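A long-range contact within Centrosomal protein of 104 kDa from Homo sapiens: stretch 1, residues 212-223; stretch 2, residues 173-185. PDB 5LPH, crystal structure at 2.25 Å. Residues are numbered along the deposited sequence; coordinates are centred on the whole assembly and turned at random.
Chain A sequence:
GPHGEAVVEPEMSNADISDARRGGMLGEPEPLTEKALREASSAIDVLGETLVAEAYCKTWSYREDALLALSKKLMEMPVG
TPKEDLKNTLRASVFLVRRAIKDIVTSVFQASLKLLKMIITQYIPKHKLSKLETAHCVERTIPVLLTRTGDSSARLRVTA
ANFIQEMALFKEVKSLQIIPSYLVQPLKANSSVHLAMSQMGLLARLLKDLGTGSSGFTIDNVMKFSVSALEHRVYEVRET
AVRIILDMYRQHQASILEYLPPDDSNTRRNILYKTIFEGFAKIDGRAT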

# COMPACT_ATOMS: atom_id res chain seq x y z
N THR A 212 -15.20 -10.13 3.94
CA THR A 212 -16.09 -9.25 3.18
C THR A 212 -17.03 -8.52 4.15
O THR A 212 -17.29 -9.00 5.25
CB THR A 212 -16.89 -10.10 2.16
OG1 THR A 212 -15.99 -10.68 1.20
CG2 THR A 212 -17.94 -9.27 1.43
N GLY A 213 -17.51 -7.34 3.74
CA GLY A 213 -18.49 -6.57 4.51
C GLY A 213 -17.89 -5.30 5.08
O GLY A 213 -17.79 -4.29 4.37
N SER A 214 -17.48 -5.36 6.34
CA SER A 214 -16.88 -4.20 7.03
C SER A 214 -15.45 -3.86 6.59
O SER A 214 -14.96 -2.78 6.90
CB SER A 214 -16.90 -4.37 8.55
OG SER A 214 -18.21 -4.23 9.06
N SER A 215 -14.79 -4.77 5.87
CA SER A 215 -13.39 -4.62 5.47
C SER A 215 -13.13 -3.58 4.38
O SER A 215 -12.12 -2.87 4.43
CB SER A 215 -12.86 -5.96 4.97
OG SER A 215 -13.48 -6.32 3.75
N GLY A 216 -14.02 -3.51 3.39
CA GLY A 216 -13.78 -2.75 2.16
C GLY A 216 -13.71 -3.64 0.94
O GLY A 216 -13.93 -3.18 -0.18
N PHE A 217 -13.40 -4.92 1.14
CA PHE A 217 -13.59 -5.94 0.11
C PHE A 217 -15.07 -6.30 -0.00
O PHE A 217 -15.76 -6.49 1.01
CB PHE A 217 -12.84 -7.23 0.45
CG PHE A 217 -11.35 -7.11 0.41
CD1 PHE A 217 -10.70 -6.72 -0.76
CD2 PHE A 217 -10.59 -7.43 1.53
CE1 PHE A 217 -9.32 -6.62 -0.80
CE2 PHE A 217 -9.21 -7.33 1.49
CZ PHE A 217 -8.58 -6.92 0.32
N THR A 218 -15.53 -6.44 -1.25
CA THR A 218 -16.88 -6.90 -1.55
C THR A 218 -16.79 -7.97 -2.65
O THR A 218 -15.85 -7.97 -3.45
CB THR A 218 -17.77 -5.72 -2.02
OG1 THR A 218 -17.29 -5.21 -3.26
CG2 THR A 218 -17.79 -4.59 -0.98
N ILE A 219 -17.75 -8.88 -2.69
CA ILE A 219 -17.87 -9.84 -3.80
C ILE A 219 -17.77 -9.05 -5.12
O ILE A 219 -17.10 -9.49 -6.04
CB ILE A 219 -19.21 -10.62 -3.72
CG1 ILE A 219 -19.20 -11.62 -2.54
CG2 ILE A 219 -19.45 -11.40 -5.01
CD1 ILE A 219 -20.59 -12.03 -2.08
N ASP A 220 -18.41 -7.88 -5.18
CA ASP A 220 -18.40 -7.03 -6.37
C ASP A 220 -16.99 -6.62 -6.84
O ASP A 220 -16.59 -6.97 -7.94
CB ASP A 220 -19.30 -5.80 -6.18
CG ASP A 220 -19.57 -5.06 -7.48
OD1 ASP A 220 -20.12 -5.68 -8.41
OD2 ASP A 220 -19.23 -3.87 -7.58
N ASN A 221 -16.24 -5.91 -6.00
CA ASN A 221 -14.89 -5.43 -6.40
C ASN A 221 -13.82 -6.54 -6.51
O ASN A 221 -12.95 -6.47 -7.38
CB ASN A 221 -14.40 -4.22 -5.56
CG ASN A 221 -14.26 -4.52 -4.07
OD1 ASN A 221 -14.05 -5.66 -3.66
ND2 ASN A 221 -14.38 -3.48 -3.26
N VAL A 222 -13.92 -7.58 -5.69
CA VAL A 222 -13.01 -8.74 -5.78
C VAL A 222 -13.17 -9.50 -7.11
O VAL A 222 -12.18 -9.82 -7.78
CB VAL A 222 -13.21 -9.70 -4.58
CG1 VAL A 222 -12.49 -11.03 -4.78
CG2 VAL A 222 -12.76 -9.04 -3.27
N MSE A 223 -14.41 -9.81 -7.48
CA MSE A 223 -14.70 -10.58 -8.71
C MSE A 223 -14.43 -9.76 -9.94
O MSE A 223 -13.89 -10.27 -10.92
CB MSE A 223 -16.16 -11.06 -8.72
CG MSE A 223 -16.44 -12.12 -7.65
SE MSE A 223 -15.42 -13.79 -7.92
CE MSE A 223 -15.65 -14.01 -9.86
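Stretch 2 (173-185) VKSLQIIPSYLVQ

Stretch 2 runs past stretch 1 in the same overall sense: the nearest CA pairs are Gly216 CA to Gln177 CA at 4.6 Å and, farther along both segments, Val222 CA to Val184 CA at 6.1 Å. Its path is helix, turn, helix. A type I beta turn spans Lys174 to Gln177, where phi turns positive (61°, psi 26°), and a helix follows, running through Pro180 to Leu183, with Val184 (-98°/6°) the first residue to leave helical angles.

No hydrogen bond crosses the interface, so packing carries the evidence. Pro180, whose ring is C-gamma exo, points its CA-to-CB bond toward stretch 1. Pro180 CB lies 3.6 Å from the centroid of the Phe217 ring and only 9° off the ring normal, a CH-pi contact over one face. The ring reaches this position although the CA-to-CB bond of Phe217 points sideways: chi1 of -68° (m) and chi2 of -59° bring its end nearer to stretch 2. At the ring edge, Val184 CG1 is 3.8 Å from Phe217 CE1, and Leu183 CD1 is 4.3 Å from Phe217 CZ. Leu183 has chi1 m and chi2 t. Val184, with chi1 at -58° (m), spreads its two methyls over different neighbours, since Val184 CG2 also lies 3.8 Å from Asn221 CB.

Asn221 is held by its own segment. With chi1 at 62° (p) and chi2 at 26°, its amide folds back so that Asn221 ND2 donates to Gly216 O (3.1 Å) while Asn221 OD1 accepts from Thr218 N (2.9 Å). Thr218, chi1 p, completes a reciprocal pair as N-cap: its OG1 accepts from Asn221 N at 3.0 Å and 178°. These bonds fix the loop-to-helix junction and leave Asn221 CB facing Val184.

At the other end, Gly216 lies beneath Gln177 and Pro180. An ideal CB here would be 3.0 Å from Gln177 O and 3.4 Å from Pro180 CB, both tight, and phi/psi of 116°/-23° would already jam it against the preceding carbonyl. Gln177, extended beyond chi1 (m, then chi2 t), lays its side chain along the loop: Gln177 OE1 is 3.7 Å from Gly216 CA. Although Gln177 NE2 approaches Ser214 O to 2.7 Å, the angle is too poor for a hydrogen bond. Ser215 O makes a CA-H...O contact with Gln177 CA at 3.4 Å (132° at H) and lies 3.5 Å from Pro180 CG. The CA-to-CB bond of Ser215 points away from stretch 2, and chi1 p (68°) lets Ser215 OG accept from Phe217 N at 3.0 Å.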

# COMPACT_ATOMS: atom_id res chain seq x y z
N VAL A 173 -6.64 2.05 11.01
CA VAL A 173 -6.57 2.00 9.55
C VAL A 173 -7.58 1.00 8.97
O VAL A 173 -8.19 1.27 7.93
CB VAL A 173 -5.14 1.66 9.07
CG1 VAL A 173 -5.09 1.47 7.55
CG2 VAL A 173 -4.18 2.75 9.51
N LYS A 174 -7.72 -0.15 9.63
CA LYS A 174 -8.71 -1.18 9.25
C LYS A 174 -10.13 -0.61 9.16
O LYS A 174 -10.88 -0.95 8.24
CB LYS A 174 -8.68 -2.36 10.24
CG LYS A 174 -9.64 -3.48 9.87
CD LYS A 174 -9.60 -4.70 10.79
CE LYS A 174 -10.95 -5.39 10.83
NZ LYS A 174 -11.05 -6.46 11.85
N SER A 175 -10.49 0.26 10.11
CA SER A 175 -11.81 0.92 10.14
C SER A 175 -12.12 1.79 8.92
O SER A 175 -13.29 1.94 8.55
CB SER A 175 -11.93 1.80 11.39
OG SER A 175 -11.56 1.08 12.56
N LEU A 176 -11.09 2.38 8.30
CA LEU A 176 -11.27 3.29 7.16
C LEU A 176 -11.55 2.60 5.83
O LEU A 176 -12.00 3.27 4.89
CB LEU A 176 -10.04 4.18 6.99
CG LEU A 176 -9.73 5.12 8.16
CD1 LEU A 176 -8.29 5.60 8.08
CD2 LEU A 176 -10.69 6.30 8.16
N GLN A 177 -11.24 1.31 5.73
CA GLN A 177 -11.47 0.51 4.51
C GLN A 177 -10.72 1.00 3.26
O GLN A 177 -11.14 0.74 2.12
CB GLN A 177 -12.98 0.41 4.20
CG GLN A 177 -13.84 -0.06 5.35
CD GLN A 177 -15.31 -0.21 4.98
OE1 GLN A 177 -15.68 -0.05 3.81
NE2 GLN A 177 -16.14 -0.50 5.97
N ILE A 178 -9.60 1.68 3.46
CA ILE A 178 -8.86 2.32 2.37
C ILE A 178 -7.97 1.33 1.62
O ILE A 178 -7.96 1.32 0.39
CB ILE A 178 -8.02 3.51 2.90
CG1 ILE A 178 -8.95 4.63 3.41
CG2 ILE A 178 -7.10 4.07 1.82
CD1 ILE A 178 -8.27 5.61 4.33
N ILE A 179 -7.21 0.51 2.36
CA ILE A 179 -6.18 -0.34 1.75
C ILE A 179 -6.75 -1.41 0.81
O ILE A 179 -6.22 -1.58 -0.28
CB ILE A 179 -5.19 -0.92 2.81
CG1 ILE A 179 -4.27 0.21 3.29
CG2 ILE A 179 -4.36 -2.08 2.24
CD1 ILE A 179 -3.45 -0.09 4.52
N PRO A 180 -7.84 -2.10 1.22
CA PRO A 180 -8.49 -3.04 0.30
C PRO A 180 -8.87 -2.43 -1.05
O PRO A 180 -8.77 -3.11 -2.07
CB PRO A 180 -9.72 -3.47 1.08
CG PRO A 180 -9.24 -3.49 2.49
CD PRO A 180 -8.35 -2.28 2.60
N SER A 181 -9.27 -1.17 -1.06
CA SER A 181 -9.63 -0.47 -2.30
C SER A 181 -8.47 -0.28 -3.28
O SER A 181 -8.70 -0.24 -4.49
CB SER A 181 -10.27 0.88 -1.97
OG SER A 181 -10.55 1.60 -3.15
N TYR A 182 -7.24 -0.16 -2.78
CA TYR A 182 -6.05 -0.13 -3.64
C TYR A 182 -5.72 -1.50 -4.21
O TYR A 182 -5.26 -1.60 -5.35
CB TYR A 182 -4.82 0.40 -2.89
CG TYR A 182 -4.92 1.86 -2.57
CD1 TYR A 182 -4.91 2.82 -3.59
CD2 TYR A 182 -5.07 2.30 -1.26
CE1 TYR A 182 -5.02 4.17 -3.30
CE2 TYR A 182 -5.18 3.64 -0.97
CZ TYR A 182 -5.15 4.57 -1.99
OH TYR A 182 -5.25 5.89 -1.66
N LEU A 183 -5.96 -2.55 -3.42
CA LEU A 183 -5.61 -3.91 -3.82
C LEU A 183 -6.54 -4.53 -4.86
O LEU A 183 -6.15 -5.49 -5.53
CB LEU A 183 -5.53 -4.82 -2.59
CG LEU A 183 -4.51 -4.42 -1.52
CD1 LEU A 183 -4.66 -5.28 -0.28
CD2 LEU A 183 -3.09 -4.51 -2.06
N VAL A 184 -7.75 -3.98 -5.01
CA VAL A 184 -8.71 -4.43 -6.04
C VAL A 184 -8.72 -3.56 -7.30
O VAL A 184 -9.54 -3.77 -8.19
CB VAL A 184 -10.15 -4.60 -5.49
CG1 VAL A 184 -10.17 -5.58 -4.32
CG2 VAL A 184 -10.79 -3.27 -5.09
N GLN A 185 -7.81 -2.58 -7.39
CA GLN A 185 -7.71 -1.73 -8.58
C GLN A 185 -7.14 -2.59 -9.70
O GLN A 185 -6.19 -3.34 -9.48
CB GLN A 185 -6.80 -0.51 -8.32
CG GLN A 185 -7.01 0.63 -9.30
CD GLN A 185 -6.16 1.84 -9.01
OE1 GLN A 185 -5.85 2.15 -7.86
NE2 GLN A 185 -5.78 2.55 -10.07